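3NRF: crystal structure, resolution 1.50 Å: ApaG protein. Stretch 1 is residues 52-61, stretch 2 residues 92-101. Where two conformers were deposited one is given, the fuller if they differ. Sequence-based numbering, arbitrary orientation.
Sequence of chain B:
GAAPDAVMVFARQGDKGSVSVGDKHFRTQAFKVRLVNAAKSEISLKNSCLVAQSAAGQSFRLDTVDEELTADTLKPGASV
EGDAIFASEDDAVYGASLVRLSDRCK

Stretch 1, residues 52-61: AQSAAGQSFR
Stretch 2 (92-101) AVYGASLVRL

How do the two strands meet? They run antiparallel, with Ala52 opposite Val99 as a non-hydrogen-bonded pair, their CA atoms 4.5 Å apart. Gln53 N, in an extended residue (phi/psi -145/147), donates to Leu98 O at 2.9 Å. Gln53 O receives Ser97 N at 3.0 Å, nearly straight, and Leu98 N only weakly at 3.3 Å. Leu98 O also lies 3.2 Å from Ala52 CA, a CA-H...O contact.

What does the Phe60 ring pack against? Stretch 1 folds back through a type I turn, Ser54 to Gly57, and Phe60 N bonds Ala52 O at 2.9 Å. The CA-to-CB bond of Phe60 points toward the other stretch, and with chi1 -54° and chi2 -77° the ring packs against Ala92, Val93 and Ala96. Val93 CA sits over one ring face, 3.8 Å from its centroid. Ala92 CB approaches Phe60 CE1 at 3.6 Å. Ala96 CB packs 3.9 Å from Phe60 CD2 and 4.0 Å from Ala52 CB, a small bump touching both.

What holds the polar margins together? Gln53, chi1 and chi2 both t, extends alongside Leu98 and Arg100; its OE1 is 3.6 Å from Arg100 CD, and a water donates to Gln53 OE1 at 2.8 Å and accepts a weak hydrogen bond from Arg100 NH1 at 2.4 Å. Beside the turn, another water joins Ala55 N, Gly95 O and Ser97 OG (chi1 p), bridging the turn and the other stretch.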

# COMPACT_ATOMS: atom_id res chain seq x y z
N ALA B 52 -5.66 16.23 -10.40
CA ALA B 52 -4.92 15.73 -9.25
C ALA B 52 -3.65 16.55 -9.17
O ALA B 52 -3.06 16.89 -10.20
CB ALA B 52 -4.63 14.22 -9.38
N GLN B 53 -3.17 16.80 -7.95
CA GLN B 53 -2.06 17.68 -7.75
C GLN B 53 -1.18 17.19 -6.60
O GLN B 53 -1.70 16.64 -5.61
CB GLN B 53 -2.63 19.06 -7.43
CG GLN B 53 -1.64 20.19 -7.53
CD GLN B 53 -2.27 21.54 -7.24
OE1 GLN B 53 -3.13 21.67 -6.37
NE2 GLN B 53 -1.85 22.54 -8.00
N SER B 54 0.12 17.43 -6.71
CA SER B 54 1.01 17.16 -5.61
C SER B 54 1.22 18.46 -4.81
O SER B 54 0.80 19.57 -5.19
CB SER B 54 2.36 16.70 -6.16
OG SER B 54 3.02 17.72 -6.83
N ALA B 55 1.88 18.31 -3.67
CA ALA B 55 2.26 19.43 -2.82
C ALA B 55 3.06 20.52 -3.53
O ALA B 55 2.90 21.72 -3.24
CB ALA B 55 3.07 18.90 -1.64
N ALA B 56 3.91 20.11 -4.45
CA ALA B 56 4.71 21.04 -5.20
C ALA B 56 3.94 21.81 -6.26
O ALA B 56 4.54 22.63 -6.95
CB ALA B 56 5.88 20.31 -5.86
N GLY B 57 2.67 21.47 -6.46
CA GLY B 57 1.84 22.15 -7.45
C GLY B 57 1.86 21.51 -8.83
O GLY B 57 1.42 22.11 -9.80
N GLN B 58 2.44 20.33 -8.96
CA GLN B 58 2.43 19.63 -10.23
C GLN B 58 1.04 19.02 -10.43
O GLN B 58 0.50 18.44 -9.49
CB GLN B 58 3.46 18.46 -10.21
CG GLN B 58 3.62 17.79 -11.58
CD GLN B 58 4.65 16.68 -11.63
OE1 GLN B 58 5.25 16.28 -10.61
NE2 GLN B 58 4.83 16.14 -12.81
N SER B 59 0.46 19.17 -11.64
CA SER B 59 -0.84 18.66 -12.00
C SER B 59 -0.66 17.37 -12.79
O SER B 59 0.33 17.22 -13.50
CB SER B 59 -1.56 19.65 -12.92
OG SER B 59 -1.52 20.96 -12.39
N PHE B 60 -1.63 16.50 -12.68
CA PHE B 60 -1.65 15.24 -13.40
C PHE B 60 -2.92 15.13 -14.23
O PHE B 60 -4.04 15.40 -13.74
CB PHE B 60 -1.49 14.06 -12.43
CG PHE B 60 -0.28 14.20 -11.58
CD1 PHE B 60 1.00 13.92 -12.10
CD2 PHE B 60 -0.36 14.65 -10.28
CE1 PHE B 60 2.13 14.15 -11.37
CE2 PHE B 60 0.81 14.86 -9.54
CZ PHE B 60 2.04 14.57 -10.09
N ARG B 61 -2.70 14.66 -15.46
CA ARG B 61 -3.81 14.53 -16.39
C ARG B 61 -4.75 13.37 -16.03
O ARG B 61 -4.33 12.33 -15.48
CB ARG B 61 -3.35 14.39 -17.85
CG ARG B 61 -2.71 13.10 -18.17
CD ARG B 61 -2.38 12.91 -19.70
NE ARG B 61 -1.80 11.57 -19.80
CZ ARG B 61 -2.50 10.46 -20.01
NH1 ARG B 61 -3.80 10.50 -20.26
NH2 ARG B 61 -1.87 9.29 -19.99
N ALA B 92 5.50 10.19 -10.55
CA ALA B 92 5.04 11.42 -9.83
C ALA B 92 3.58 11.41 -9.44
O ALA B 92 3.22 11.97 -8.37
CB ALA B 92 5.35 12.68 -10.63
N VAL B 93 2.73 10.74 -10.23
CA VAL B 93 1.33 10.70 -9.89
C VAL B 93 1.06 10.03 -8.56
O VAL B 93 0.02 10.26 -7.94
CB VAL B 93 0.49 10.11 -11.01
CG1 VAL B 93 0.71 8.56 -11.11
CG2 VAL B 93 -0.96 10.45 -10.88
N TYR B 94 1.99 9.17 -8.12
CA TYR B 94 1.82 8.52 -6.82
C TYR B 94 1.90 9.46 -5.68
O TYR B 94 1.41 9.13 -4.55
CB TYR B 94 2.83 7.38 -6.70
CG TYR B 94 2.56 6.34 -7.76
CD1 TYR B 94 1.26 6.00 -8.16
CD2 TYR B 94 3.59 5.63 -8.34
CE1 TYR B 94 1.02 5.10 -9.12
CE2 TYR B 94 3.34 4.64 -9.30
CZ TYR B 94 2.04 4.38 -9.70
OH TYR B 94 1.86 3.37 -10.66
N GLY B 95 2.52 10.62 -5.94
CA GLY B 95 2.60 11.72 -4.99
C GLY B 95 1.41 12.68 -5.06
O GLY B 95 1.43 13.70 -4.36
N ALA B 96 0.42 12.40 -5.92
CA ALA B 96 -0.82 13.22 -6.01
C ALA B 96 -1.53 13.05 -4.66
O ALA B 96 -1.80 11.92 -4.23
CB ALA B 96 -1.69 12.79 -7.12
N SER B 97 -1.85 14.15 -4.02
CA SER B 97 -2.41 14.12 -2.68
C SER B 97 -3.61 15.04 -2.55
O SER B 97 -4.09 15.32 -1.47
CB SER B 97 -1.33 14.50 -1.68
OG SER B 97 -0.81 15.81 -1.88
N LEU B 98 -4.09 15.52 -3.68
CA LEU B 98 -5.24 16.44 -3.73
C LEU B 98 -5.94 16.26 -5.05
O LEU B 98 -5.27 16.14 -6.08
CB LEU B 98 -4.76 17.88 -3.60
CG LEU B 98 -5.84 18.95 -3.53
CD1 LEU B 98 -6.75 18.75 -2.30
CD2 LEU B 98 -5.15 20.31 -3.51
N VAL B 99 -7.27 16.17 -5.02
CA VAL B 99 -8.13 16.22 -6.19
C VAL B 99 -8.95 17.50 -6.03
O VAL B 99 -9.60 17.78 -5.00
CB VAL B 99 -9.01 14.98 -6.39
CG1 VAL B 99 -9.83 15.12 -7.63
CG2 VAL B 99 -8.10 13.75 -6.48
N ARG B 100 -8.94 18.30 -7.07
CA ARG B 100 -9.68 19.55 -7.06
C ARG B 100 -10.27 19.85 -8.43
O ARG B 100 -10.01 19.15 -9.43
CB ARG B 100 -8.80 20.71 -6.52
CG ARG B 100 -7.42 20.93 -7.14
CD ARG B 100 -6.70 22.15 -6.48
NE ARG B 100 -7.40 23.40 -6.76
CZ ARG B 100 -7.18 24.58 -6.16
NH1 ARG B 100 -6.29 24.72 -5.18
NH2 ARG B 100 -7.91 25.62 -6.54
N LEU B 101 -11.09 20.88 -8.47
CA LEU B 101 -11.68 21.33 -9.71
C LEU B 101 -10.80 22.46 -10.29
O LEU B 101 -10.13 23.19 -9.55
CB LEU B 101 -13.08 21.81 -9.49
CG LEU B 101 -14.16 20.74 -9.31
CD1 LEU B 101 -15.43 21.44 -8.85
CD2 LEU B 101 -14.45 19.95 -10.61
O HOH W 1 -4.04 23.83 -4.86
O HOH W 2 2.03 15.68 -2.61